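Local coordinates for protein glutamate--cysteine ligase GshA (Methylobacillus flagellatus KT, PDB 3K1T) that probably acts as a ligase joining glutamate to cysteine, the family's presumed role in making gamma-glutamylcysteine, at residues G126-I134 and L164-C172; A42-R51 and E343-H351. All coordinates share one frame; numbering follows the deposited sequence. Where two conformers were deposited one is given.

Interaction 1 (G126-I134 and L164-C172); sequences GLEVRIGSI and LELDNFDSC
R130 lies across the ring of F169, its CG 3.6 Å from the ring centroid and 12° off the normal, a CH-pi contact over the middle of the face. The arginine chain then bends at chi2 and chi3, which doubles it back over the phenylalanine, so that F169 CB sits over one face of the guanidinium. From there R130 NH2 donates to D167 O at 3.0 Å, in the carbonyl plane and on a lone pair, while NE makes a salt bridge with E155 on strand 151-160. The acceptor belongs to a type II turn, L166 to F169, which links strands 163-166 and 169-170 of the mixed sheet that also holds strand 128-133. One water joins R130 NH1 to N168 O, and another joins that same carbonyl to E128 OE2. E128, extended with CG anti to its N (chi1 -176°), brings OE2 to 3.6 Å from F169 CD1, at the ring edge. Replacing F169 with an alanine would probably take away the surface under the aliphatic part of R130, leaving its guanidinium relying on its polar bonds to D167 O and E155. Next to the ring, L166 CD1 packs on R130 CB at 3.6 Å, and L166 CD2 lies 4.3 Å from G132 CA.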
ATOM      1  N   GLY A 126      -2.272  -8.985   9.824  1.00 13.09           N
ATOM      2  CA  GLY A 126      -2.954 -10.262   9.930  1.00 14.12           C
ATOM      3  C   GLY A 126      -2.105 -11.436  10.410  1.00 14.31           C
ATOM      4  O   GLY A 126      -2.455 -12.574  10.173  1.00 15.19           O
ATOM      5  N   LEU A 127      -0.970 -11.139  11.020  1.00 14.51           N
ATOM      6  CA  LEU A 127      -0.133 -12.181  11.614  1.00 14.46           C
ATOM      7  C   LEU A 127      -0.374 -12.301  13.125  1.00 14.70           C
ATOM      8  O   LEU A 127      -0.675 -11.323  13.801  1.00 14.71           O
ATOM      9  CB  LEU A 127       1.318 -11.869  11.330  1.00 14.70           C
ATOM     10  CG  LEU A 127       1.754 -11.953   9.873  1.00 14.30           C
ATOM     11  CD1 LEU A 127       3.126 -11.300   9.743  1.00 15.06           C
ATOM     12  CD2 LEU A 127       1.767 -13.440   9.383  1.00 16.43           C
ATOM     13  N   GLU A 128      -0.267 -13.528  13.645  1.00 15.16           N
ATOM     14  CA  GLU A 128      -0.168 -13.747  15.086  1.00 15.37           C
ATOM     15  C   GLU A 128       1.307 -13.587  15.408  1.00 14.90           C
ATOM     16  O   GLU A 128       2.140 -14.301  14.839  1.00 16.46           O
ATOM     17  CB  GLU A 128      -0.714 -15.145  15.409  1.00 16.08           C
ATOM     18  CG  GLU A 128      -0.763 -15.500  16.860  1.00 22.11           C
ATOM     19  CD  GLU A 128      -1.145 -16.995  17.091  1.00 29.17           C
ATOM     20  OE1 GLU A 128      -1.844 -17.586  16.201  1.00 29.82           O
ATOM     21  OE2 GLU A 128      -0.714 -17.550  18.145  1.00 28.59           O
ATOM     22  N   VAL A 129       1.652 -12.646  16.289  1.00 14.23           N
ATOM     23  CA  VAL A 129       3.070 -12.264  16.503  1.00 13.75           C
ATOM     24  C   VAL A 129       3.378 -12.424  17.984  1.00 13.42           C
ATOM     25  O   VAL A 129       2.566 -12.032  18.815  1.00 12.35           O
ATOM     26  CB  VAL A 129       3.325 -10.790  16.129  1.00 13.44           C
ATOM     27  CG1 VAL A 129       4.811 -10.387  16.370  1.00 14.55           C
ATOM     28  CG2 VAL A 129       2.894 -10.531  14.683  1.00 14.31           C
ATOM     29  N   ARG A 130       4.534 -13.005  18.307  1.00 13.12           N
ATOM     30  CA  ARG A 130       5.042 -13.076  19.675  1.00 12.85           C
ATOM     31  C   ARG A 130       6.506 -12.661  19.637  1.00 13.42           C
ATOM     32  O   ARG A 130       7.181 -12.812  18.604  1.00 11.86           O
ATOM     33  CB  ARG A 130       4.899 -14.519  20.211  1.00 13.28           C
ATOM     34  CG  ARG A 130       3.442 -15.001  20.348  1.00 14.52           C
ATOM     35  CD  ARG A 130       2.856 -14.630  21.712  1.00 17.11           C
ATOM     36  NE  ARG A 130       3.329 -15.583  22.731  1.00 18.52           N
ATOM     37  CZ  ARG A 130       2.900 -16.838  22.847  1.00 20.03           C
ATOM     38  NH1 ARG A 130       1.910 -17.298  22.084  1.00 23.16           N
ATOM     39  NH2 ARG A 130       3.426 -17.641  23.769  1.00 20.31           N
ATOM     40  N   ILE A 131       6.995 -12.168  20.773  1.00 13.45           N
ATOM     41  CA  ILE A 131       8.331 -11.630  20.871  0.50 13.88           C
ATOM     42  C   ILE A 131       9.235 -12.632  21.589  1.00 14.42           C
ATOM     43  O   ILE A 131       9.047 -12.924  22.769  1.00 13.87           O
ATOM     44  CB  ILE A 131       8.342 -10.300  21.606  0.50 14.16           C
ATOM     45  CG1 ILE A 131       7.406  -9.306  20.919  0.50 15.08           C
ATOM     46  CG2 ILE A 131       9.756  -9.725  21.647  0.50 14.28           C
ATOM     47  CD1 ILE A 131       7.000  -8.157  21.791  0.50 13.96           C
ATOM     48  N   GLY A 132      10.208 -13.158  20.853  1.00 13.60           N
ATOM     49  CA  GLY A 132      11.141 -14.159  21.377  1.00 14.15           C
ATOM     50  C   GLY A 132      12.507 -13.553  21.617  1.00 14.48           C
ATOM     51  O   GLY A 132      13.218 -13.181  20.681  1.00 13.65           O
ATOM     52  N   SER A 133      12.874 -13.451  22.882  1.00 14.30           N
ATOM     53  CA  SER A 133      14.177 -12.958  23.271  1.00 14.65           C
ATOM     54  C   SER A 133      15.283 -14.008  23.157  1.00 15.25           C
ATOM     55  O   SER A 133      15.089 -15.148  23.570  1.00 15.59           O
ATOM     56  CB  SER A 133      14.116 -12.536  24.753  1.00 14.97           C
ATOM     57  OG  SER A 133      15.353 -11.983  25.169  1.00 16.07           O
ATOM     58  N   ILE A 134      16.454 -13.590  22.690  1.00 16.13           N
ATOM     59  CA  ILE A 134      17.667 -14.396  22.781  1.00 17.04           C
ATOM     60  C   ILE A 134      18.639 -13.780  23.785  1.00 18.09           C
ATOM     61  O   ILE A 134      19.827 -14.099  23.778  1.00 17.89           O
ATOM     62  CB  ILE A 134      18.338 -14.587  21.384  1.00 16.85           C
ATOM     63  CG1 ILE A 134      18.746 -13.252  20.753  1.00 17.66           C
ATOM     64  CG2 ILE A 134      17.396 -15.383  20.461  1.00 17.76           C
ATOM     65  CD1 ILE A 134      19.614 -13.386  19.409  1.00 18.49           C
ATOM     66  N   LEU A 164      12.660 -22.927  16.522  1.00 14.60           N
ATOM     67  CA  LEU A 164      12.476 -22.079  17.695  1.00 16.04           C
ATOM     68  C   LEU A 164      11.001 -22.033  18.062  1.00 17.02           C
ATOM     69  O   LEU A 164      10.164 -21.846  17.185  1.00 18.22           O
ATOM     70  CB  LEU A 164      12.973 -20.669  17.435  1.00 15.71           C
ATOM     71  CG  LEU A 164      14.443 -20.520  17.095  1.00 17.14           C
ATOM     72  CD1 LEU A 164      14.769 -18.983  17.083  1.00 17.09           C
ATOM     73  CD2 LEU A 164      15.369 -21.319  18.088  1.00 14.03           C
ATOM     74  N   GLU A 165      10.699 -22.190  19.348  1.00 17.33           N
ATOM     75  CA  GLU A 165       9.331 -22.171  19.837  0.50 18.34           C
ATOM     76  C   GLU A 165       9.196 -21.309  21.104  1.00 17.78           C
ATOM     77  O   GLU A 165      10.206 -21.010  21.800  1.00 17.15           O
ATOM     78  CB  GLU A 165       8.864 -23.615  20.084  0.50 19.51           C
ATOM     79  CG  GLU A 165       8.410 -24.341  18.774  0.50 23.02           C
ATOM     80  CD  GLU A 165       8.578 -25.836  18.842  0.50 27.96           C
ATOM     81  OE1 GLU A 165       8.791 -26.343  19.972  0.50 30.86           O
ATOM     82  OE2 GLU A 165       8.516 -26.505  17.775  0.50 27.27           O
ATOM     83  N   LEU A 166       7.960 -20.910  21.377  1.00 17.07           N
ATOM     84  CA  LEU A 166       7.549 -20.311  22.663  1.00 17.34           C
ATOM     85  C   LEU A 166       6.373 -21.156  23.148  1.00 18.34           C
ATOM     86  O   LEU A 166       5.966 -22.099  22.468  1.00 18.30           O
ATOM     87  CB  LEU A 166       7.125 -18.838  22.493  1.00 17.28           C
ATOM     88  CG  LEU A 166       8.146 -17.890  21.894  1.00 15.63           C
ATOM     89  CD1 LEU A 166       7.506 -16.475  21.656  1.00 14.87           C
ATOM     90  CD2 LEU A 166       9.409 -17.825  22.762  1.00 12.97           C
ATOM     91  N   ASP A 167       5.815 -20.802  24.303  1.00 20.03           N
ATOM     92  CA  ASP A 167       4.698 -21.553  24.914  1.00 21.60           C
ATOM     93  C   ASP A 167       3.548 -21.656  23.938  1.00 21.08           C
ATOM     94  O   ASP A 167       2.988 -20.637  23.534  1.00 20.11           O
ATOM     95  CB  ASP A 167       4.228 -20.818  26.182  1.00 22.88           C
ATOM     96  CG  ASP A 167       3.032 -21.498  26.859  1.00 28.00           C
ATOM     97  OD1 ASP A 167       3.193 -22.687  27.190  1.00 32.93           O
ATOM     98  OD2 ASP A 167       1.954 -20.842  27.055  1.00 34.05           O
ATOM     99  N   ASN A 168       3.217 -22.873  23.520  1.00 20.85           N
ATOM    100  CA  ASN A 168       2.127 -23.075  22.584  1.00 21.51           C
ATOM    101  C   ASN A 168       2.223 -22.164  21.343  1.00 20.89           C
ATOM    102  O   ASN A 168       1.227 -21.573  20.899  1.00 21.16           O
ATOM    103  CB  ASN A 168       0.792 -22.857  23.339  1.00 23.49           C
ATOM    104  CG  ASN A 168      -0.422 -23.398  22.576  1.00 28.30           C
ATOM    105  OD1 ASN A 168      -0.291 -24.308  21.747  1.00 34.81           O
ATOM    106  ND2 ASN A 168      -1.609 -22.824  22.840  1.00 31.46           N
ATOM    107  N   PHE A 169       3.425 -22.032  20.769  1.00 19.38           N
ATOM    108  CA  PHE A 169       3.624 -21.108  19.650  1.00 18.00           C
ATOM    109  C   PHE A 169       4.774 -21.584  18.780  1.00 19.20           C
ATOM    110  O   PHE A 169       5.948 -21.500  19.171  1.00 17.60           O
ATOM    111  CB  PHE A 169       3.935 -19.698  20.136  1.00 17.87           C
ATOM    112  CG  PHE A 169       4.001 -18.668  19.019  1.00 16.02           C
ATOM    113  CD1 PHE A 169       2.831 -18.123  18.500  1.00 18.18           C
ATOM    114  CD2 PHE A 169       5.218 -18.242  18.521  1.00 15.43           C
ATOM    115  CE1 PHE A 169       2.866 -17.153  17.500  1.00 17.88           C
ATOM    116  CE2 PHE A 169       5.270 -17.270  17.512  1.00 17.78           C
ATOM    117  CZ  PHE A 169       4.096 -16.728  17.003  1.00 17.77           C
ATOM    118  N   ASP A 170       4.433 -22.082  17.610  1.00 19.68           N
ATOM    119  CA  ASP A 170       5.464 -22.501  16.673  1.00 21.80           C
ATOM    120  C   ASP A 170       5.297 -21.738  15.387  1.00 21.72           C
ATOM    121  O   ASP A 170       4.350 -21.984  14.652  1.00 21.89           O
ATOM    122  CB  ASP A 170       5.424 -23.995  16.382  1.00 22.84           C
ATOM    123  CG  ASP A 170       6.520 -24.383  15.376  1.00 26.49           C
ATOM    124  OD1 ASP A 170       6.360 -24.160  14.166  1.00 37.30           O
ATOM    125  OD2 ASP A 170       7.573 -24.838  15.789  1.00 36.46           O
ATOM    126  N   SER A 171       6.222 -20.816  15.100  1.00 21.67           N
ATOM    127  CA  SER A 171       6.049 -19.978  13.938  1.00 22.50           C
ATOM    128  C   SER A 171       6.599 -20.579  12.712  1.00 22.68           C
ATOM    129  O   SER A 171       7.511 -21.416  12.696  1.00 22.54           O
ATOM    130  CB  SER A 171       6.679 -18.588  14.116  1.00 22.92           C
ATOM    131  OG  SER A 171       8.082 -18.690  14.253  1.00 26.39           O
ATOM    132  N   CYS A 172       6.079 -20.020  11.651  1.00 22.82           N
ATOM    133  CA  CYS A 172       6.383 -20.366  10.317  0.70 22.92           C
ATOM    134  C   CYS A 172       7.796 -19.714   9.939  1.00 22.45           C
ATOM    135  O   CYS A 172       8.704 -20.321   9.348  1.00 23.40           O
ATOM    136  CB  CYS A 172       5.100 -19.873   9.523  0.70 24.22           C
ATOM    137  SG  CYS A 172       3.245 -20.171  10.376  0.70 21.97           S
TER
HETATM  138  O   HOH W   1      -0.200 -20.630  18.398  1.00 42.09           O
HETATM  139  O   HOH W   2       0.225 -19.553  22.534  1.00 25.46           O

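Interaction 2 (A42-R51 and E343-H351); sequences APFYASVDLR and EPVIYMMDH. With SO4 (sulfate ion), chain B.
Two neighbouring antiparallel strands of the large antiparallel sheet meet here, 45-51 against 343-349, with A46-M348 and V48-I346 as hydrogen-bonded pairs. The shortest of these backbone bonds runs from I346 N to V48 O, 2.8 Å, and beyond the strand end D350 N still reaches F44 O. At the other end the pairing closes in a salt bridge. R51, extended from CG to NE, grips E343 side-on: NE meets OE1 from above the carboxylate plane, and R51 NH2 meets E343 OE2 on its syn side at 2.9 Å. The two flat groups are turned 50° apart; H361 NE2 makes a further hydrogen bond with E343 OE2, and the guanidinium also bonds the carbonyls of V331, L370 and N371.

On the face carrying S47, V345 and Y347, S47 CB lies over the Y347 ring. S47 OG, set between N and carbonyl carbon (chi1 66°), is thereby aimed at sulfate O2, 2.8 Å away; Y347 OH adds a weak bond to the same oxygen at 2.6 Å. N63, G67 and R359 also hold this ion, which is probably from the crystallisation liquor but may mark a spot suited to an anion. D49 beside it leans its OD1 on V345 CG1 (3.5 Å) and is paired with R359. The face with A46, V48 and I346 is apolar: selenomethionine M348 bends at chi3 (-64°) to lay CE on V48 CG2, 3.6 Å away, and L50 CD1 touches I346 CG1.

Helix 398-421 packs against that apolar face through A46 and I346, helix 77-91 meets F44 and M349, and strands 57-63 and 352-361 flank the pair, while H351 reaches E89 of the second subunit.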
ATOM      1  N   ALA A  42      13.069  -7.299  -2.809  0.50 17.57           N
ATOM      2  CA  ALA A  42      13.391  -6.262  -1.845  0.50 16.67           C
ATOM      3  C   ALA A  42      13.309  -6.907  -0.453  1.00 16.02           C
ATOM      4  O   ALA A  42      12.594  -7.913  -0.241  1.00 15.25           O
ATOM      5  CB  ALA A  42      12.398  -5.063  -1.925  1.00 15.65           C
ATOM      6  N   PRO A  43      14.007  -6.323   0.526  1.00 15.27           N
ATOM      7  CA  PRO A  43      13.922  -6.846   1.884  1.00 15.31           C
ATOM      8  C   PRO A  43      12.514  -6.641   2.456  1.00 14.08           C
ATOM      9  O   PRO A  43      11.742  -5.812   1.950  1.00 13.36           O
ATOM     10  CB  PRO A  43      14.904  -5.951   2.696  1.00 15.11           C
ATOM     11  CG  PRO A  43      15.666  -5.208   1.706  1.00 16.99           C
ATOM     12  CD  PRO A  43      14.878  -5.136   0.460  1.00 16.28           C
ATOM     13  N   PHE A  44      12.223  -7.340   3.554  1.00 12.76           N
ATOM     14  CA  PHE A  44      10.950  -7.199   4.267  1.00 12.52           C
ATOM     15  C   PHE A  44      10.756  -5.741   4.723  1.00 12.31           C
ATOM     16  O   PHE A  44       9.672  -5.161   4.575  1.00 12.47           O
ATOM     17  CB  PHE A  44      10.918  -8.176   5.487  1.00 12.58           C
ATOM     18  CG  PHE A  44       9.592  -8.231   6.177  1.00 12.93           C
ATOM     19  CD1 PHE A  44       8.627  -9.144   5.772  1.00 13.39           C
ATOM     20  CD2 PHE A  44       9.299  -7.372   7.230  1.00 15.92           C
ATOM     21  CE1 PHE A  44       7.384  -9.182   6.355  1.00 14.78           C
ATOM     22  CE2 PHE A  44       8.052  -7.413   7.842  1.00 14.73           C
ATOM     23  CZ  PHE A  44       7.088  -8.321   7.399  1.00 15.46           C
ATOM     24  N   TYR A  45      11.820  -5.174   5.323  1.00 12.03           N
ATOM     25  CA  TYR A  45      11.839  -3.807   5.790  1.00 11.67           C
ATOM     26  C   TYR A  45      13.253  -3.227   5.798  1.00 11.91           C
ATOM     27  O   TYR A  45      14.237  -3.970   5.712  1.00 12.16           O
ATOM     28  CB  TYR A  45      11.115  -3.624   7.142  1.00 12.54           C
ATOM     29  CG  TYR A  45      11.630  -4.350   8.372  1.00 10.21           C
ATOM     30  CD1 TYR A  45      12.814  -5.110   8.386  1.00 11.24           C
ATOM     31  CD2 TYR A  45      10.883  -4.299   9.550  1.00 12.94           C
ATOM     32  CE1 TYR A  45      13.233  -5.797   9.555  1.00 11.25           C
ATOM     33  CE2 TYR A  45      11.296  -4.944  10.710  1.00 13.23           C
ATOM     34  CZ  TYR A  45      12.474  -5.687  10.726  1.00 12.75           C
ATOM     35  OH  TYR A  45      12.852  -6.301  11.912  1.00 13.28           O
ATOM     36  N   ALA A  46      13.343  -1.899   5.874  1.00 12.00           N
ATOM     37  CA  ALA A  46      14.627  -1.214   5.852  1.00 11.22           C
ATOM     38  C   ALA A  46      14.459   0.256   6.172  1.00 11.12           C
ATOM     39  O   ALA A  46      13.381   0.843   5.961  1.00 11.61           O
ATOM     40  CB  ALA A  46      15.288  -1.372   4.460  1.00 12.51           C
ATOM     41  N   SER A  47      15.539   0.869   6.632  1.00 11.58           N
ATOM     42  CA  SER A  47      15.595   2.323   6.743  1.00 11.72           C
ATOM     43  C   SER A  47      16.894   2.837   6.154  1.00 12.21           C
ATOM     44  O   SER A  47      17.945   2.152   6.221  1.00 13.85           O
ATOM     45  CB  SER A  47      15.435   2.805   8.184  1.00 12.12           C
ATOM     46  OG  SER A  47      16.505   2.417   9.000  1.00 13.26           O
ATOM     47  N   VAL A  48      16.830   4.024   5.536  1.00 10.69           N
ATOM     48  CA  VAL A  48      18.011   4.623   4.951  1.00 10.57           C
ATOM     49  C   VAL A  48      18.141   6.062   5.443  1.00 11.71           C
ATOM     50  O   VAL A  48      17.178   6.838   5.333  1.00 11.96           O
ATOM     51  CB  VAL A  48      17.965   4.589   3.388  1.00 11.18           C
ATOM     52  CG1 VAL A  48      19.140   5.378   2.782  1.00  9.57           C
ATOM     53  CG2 VAL A  48      17.967   3.142   2.879  1.00  9.66           C
ATOM     54  N   ASP A  49      19.304   6.374   6.010  1.00 11.82           N
ATOM     55  CA  ASP A  49      19.674   7.719   6.442  1.00 13.15           C
ATOM     56  C   ASP A  49      20.236   8.478   5.240  1.00 12.56           C
ATOM     57  O   ASP A  49      21.160   7.977   4.573  1.00 12.79           O
ATOM     58  CB  ASP A  49      20.795   7.699   7.478  1.00 13.94           C
ATOM     59  CG  ASP A  49      20.395   7.078   8.825  1.00 19.17           C
ATOM     60  OD1 ASP A  49      19.263   6.585   8.977  1.00 16.03           O
ATOM     61  OD2 ASP A  49      21.248   7.102   9.763  1.00 18.83           O
ATOM     62  N   LEU A  50      19.706   9.687   4.991  1.00 11.46           N
ATOM     63  CA  LEU A  50      20.228  10.560   3.961  1.00 12.19           C
ATOM     64  C   LEU A  50      20.819  11.836   4.565  1.00 11.41           C
ATOM     65  O   LEU A  50      20.464  12.222   5.679  1.00 10.87           O
ATOM     66  CB  LEU A  50      19.113  10.981   3.003  1.00 11.27           C
ATOM     67  CG  LEU A  50      18.264   9.893   2.324  1.00 14.79           C
ATOM     68  CD1 LEU A  50      17.134  10.588   1.489  1.00 13.64           C
ATOM     69  CD2 LEU A  50      19.149   8.957   1.470  1.00 10.98           C
ATOM     70  N   ARG A  51      21.688  12.483   3.793  1.00 11.48           N
ATOM     71  CA  ARG A  51      22.118  13.851   4.050  1.00 11.21           C
ATOM     72  C   ARG A  51      21.939  14.720   2.810  1.00 10.94           C
ATOM     73  O   ARG A  51      22.352  14.356   1.703  1.00 10.68           O
ATOM     74  CB  ARG A  51      23.537  13.934   4.588  1.00 11.37           C
ATOM     75  CG  ARG A  51      23.625  13.462   6.038  1.00 13.62           C
ATOM     76  CD  ARG A  51      24.992  13.774   6.619  1.00 15.13           C
ATOM     77  NE  ARG A  51      24.944  13.738   8.066  1.00 14.52           N
ATOM     78  CZ  ARG A  51      25.933  14.115   8.859  1.00 14.99           C
ATOM     79  NH1 ARG A  51      27.076  14.515   8.339  1.00 15.54           N
ATOM     80  NH2 ARG A  51      25.767  14.072  10.190  1.00 14.99           N
ATOM     81  N   GLU A 343      18.612  15.560  10.118  1.00 12.10           N
ATOM     82  CA  GLU A 343      18.896  14.730   8.970  1.00 11.95           C
ATOM     83  C   GLU A 343      17.865  13.605   8.862  1.00 11.93           C
ATOM     84  O   GLU A 343      17.487  13.022   9.870  1.00 11.35           O
ATOM     85  CB  GLU A 343      20.339  14.192   8.973  1.00 12.95           C
ATOM     86  CG  GLU A 343      20.804  13.463  10.250  1.00 12.17           C
ATOM     87  CD  GLU A 343      22.299  13.268  10.256  1.00 14.24           C
ATOM     88  OE1 GLU A 343      22.761  12.428   9.442  1.00 15.32           O
ATOM     89  OE2 GLU A 343      23.009  13.965  11.034  1.00 14.60           O
ATOM     90  N   PRO A 344      17.399  13.319   7.640  1.00 11.47           N
ATOM     91  CA  PRO A 344      16.249  12.419   7.487  1.00 12.21           C
ATOM     92  C   PRO A 344      16.591  10.932   7.418  1.00 11.65           C
ATOM     93  O   PRO A 344      17.677  10.530   6.956  1.00 12.41           O
ATOM     94  CB  PRO A 344      15.640  12.852   6.131  1.00 12.09           C
ATOM     95  CG  PRO A 344      16.861  13.306   5.370  1.00 13.00           C
ATOM     96  CD  PRO A 344      17.677  14.059   6.395  1.00 11.90           C
ATOM     97  N   VAL A 345      15.612  10.146   7.867  1.00 12.02           N
ATOM     98  CA  VAL A 345      15.620   8.681   7.828  0.50 10.82           C
ATOM     99  C   VAL A 345      14.349   8.231   7.088  1.00 11.18           C
ATOM    100  O   VAL A 345      13.252   8.591   7.519  1.00 12.21           O
ATOM    101  CB  VAL A 345      15.552   8.096   9.258  0.50 10.84           C
ATOM    102  CG1 VAL A 345      15.724   6.559   9.223  0.50 10.87           C
ATOM    103  CG2 VAL A 345      16.570   8.757  10.182  0.50  7.99           C
ATOM    104  N   ILE A 346      14.494   7.472   6.010  1.00 10.67           N
ATOM    105  CA  ILE A 346      13.398   7.044   5.176  1.00 11.61           C
ATOM    106  C   ILE A 346      13.119   5.553   5.445  1.00 10.99           C
ATOM    107  O   ILE A 346      14.039   4.727   5.358  1.00 12.01           O
ATOM    108  CB  ILE A 346      13.733   7.225   3.659  1.00 11.67           C
ATOM    109  CG1 ILE A 346      14.253   8.645   3.333  1.00 15.33           C
ATOM    110  CG2 ILE A 346      12.502   6.797   2.780  1.00 11.93           C
ATOM    111  CD1 ILE A 346      13.463   9.712   3.815  1.00 15.94           C
ATOM    112  N   TYR A 347      11.871   5.228   5.772  1.00 10.87           N
ATOM    113  CA  TYR A 347      11.416   3.849   6.053  1.00 11.44           C
ATOM    114  C   TYR A 347      10.714   3.217   4.839  1.00 11.86           C
ATOM    115  O   TYR A 347       9.859   3.857   4.176  1.00 11.33           O
ATOM    116  CB  TYR A 347      10.460   3.850   7.264  1.00 11.66           C
ATOM    117  CG  TYR A 347      11.169   3.691   8.574  1.00 11.46           C
ATOM    118  CD1 TYR A 347      12.240   4.538   8.923  1.00 12.29           C
ATOM    119  CD2 TYR A 347      10.822   2.679   9.456  1.00 11.99           C
ATOM    120  CE1 TYR A 347      12.925   4.363  10.109  1.00 11.54           C
ATOM    121  CE2 TYR A 347      11.486   2.510  10.664  1.00 12.15           C
ATOM    122  CZ  TYR A 347      12.553   3.339  10.974  1.00 12.86           C
ATOM    123  OH  TYR A 347      13.251   3.134  12.135  1.00 13.31           O
HETATM  124  N   MSE A 348      11.053   1.959   4.581  1.00 10.22           N
HETATM  125  CA  MSE A 348      10.480   1.152   3.536  1.00 11.30           C
HETATM  126  C   MSE A 348      10.053  -0.196   4.067  1.00 11.52           C
HETATM  127  O   MSE A 348      10.692  -0.733   4.974  1.00 11.18           O
HETATM  128  CB  MSE A 348      11.465   0.980   2.384  1.00 10.76           C
HETATM  129  CG  MSE A 348      11.618   2.314   1.586  1.00 13.64           C
HETATM  130 SE   MSE A 348      13.379   2.519   0.778  0.75 17.36          SE
HETATM  131  CE  MSE A 348      14.403   2.602   2.423  1.00 13.81           C
HETATM  132  N   MSE A 349       8.954  -0.708   3.526  1.00 11.48           N
HETATM  133  CA  MSE A 349       8.555  -2.108   3.685  1.00 12.69           C
HETATM  134  C   MSE A 349       8.306  -2.678   2.299  1.00 12.46           C
HETATM  135  O   MSE A 349       7.723  -1.999   1.428  1.00 12.49           O
HETATM  136  CB  MSE A 349       7.336  -2.218   4.613  1.00 13.32           C
HETATM  137  CG  MSE A 349       7.630  -1.604   5.962  1.00 16.56           C
HETATM  138 SE   MSE A 349       6.218  -2.018   7.287  0.75 21.94          SE
HETATM  139  CE  MSE A 349       6.928  -3.758   7.737  1.00 20.44           C
ATOM    140  N   ASP A 350       8.821  -3.872   2.044  1.00 12.60           N
ATOM    141  CA  ASP A 350       8.973  -4.355   0.659  1.00 13.42           C
ATOM    142  C   ASP A 350       9.682  -3.211  -0.097  1.00 13.09           C
ATOM    143  O   ASP A 350      10.585  -2.566   0.478  1.00 13.80           O
ATOM    144  CB  ASP A 350       7.632  -4.787   0.022  1.00 13.94           C
ATOM    145  CG  ASP A 350       7.822  -5.457  -1.345  1.00 19.16           C
ATOM    146  OD1 ASP A 350       8.599  -6.388  -1.421  1.00 27.34           O
ATOM    147  OD2 ASP A 350       7.237  -5.037  -2.340  1.00 21.63           O
ATOM    148  N   HIS A 351       9.294  -2.890  -1.334  1.00 13.90           N
ATOM    149  CA  HIS A 351      10.005  -1.797  -2.038  1.00 13.94           C
ATOM    150  C   HIS A 351       9.235  -0.466  -1.994  1.00 13.26           C
ATOM    151  O   HIS A 351       9.423   0.385  -2.866  1.00 14.55           O
ATOM    152  CB  HIS A 351      10.347  -2.199  -3.475  1.00 14.15           C
ATOM    153  CG  HIS A 351       9.167  -2.653  -4.302  1.00 17.39           C
ATOM    154  ND1 HIS A 351       9.003  -3.969  -4.706  1.00 20.00           N
ATOM    155  CD2 HIS A 351       8.109  -1.967  -4.806  1.00 19.32           C
ATOM    156  CE1 HIS A 351       7.900  -4.060  -5.436  1.00 23.07           C
ATOM    157  NE2 HIS A 351       7.344  -2.862  -5.519  1.00 21.60           N
TER
HETATM  158  S   SO4 B 432      16.925   3.191  12.472  1.00 21.90           S
HETATM  159  O1  SO4 B 432      16.726   4.493  13.064  1.00 27.96           O
HETATM  160  O2  SO4 B 432      15.805   3.158  11.584  1.00 25.53           O
HETATM  161  O3  SO4 B 432      18.159   3.111  11.723  1.00 23.72           O
HETATM  162  O4  SO4 B 432      16.851   2.126  13.497  1.00 22.65           O
HETATM  163  O   HOH W   3      10.137  -8.408  -1.491  1.00 38.73           O
HETATM  164  O   HOH W   4      12.335  -3.089   2.656  1.00 12.24           O
HETATM  165  O   HOH W   5      21.229  10.912   7.906  1.00 18.34           O

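Overall arrangement
Interaction 2 lies in the heart of the chain, its centre about 7 Å from the centre of the chain, whereas the centre of interaction 1 is about 27 Å from it and that contact is only partly buried. Their centres are about 26 Å apart and they do not touch, although the segments of interaction 1 fall between those of interaction 2 in sequence. They belong to different sheets: interaction 2 pairs adjacent strands through their backbones, while interaction 1 joins strand 128-133 to a turn and its flanking strands through side chains and water. Each uses an arginine, but R51 grips a carboxylate across the pair and also bonds backbone carbonyls nearby, whereas R130 spans a ring, a turn carbonyl and E155.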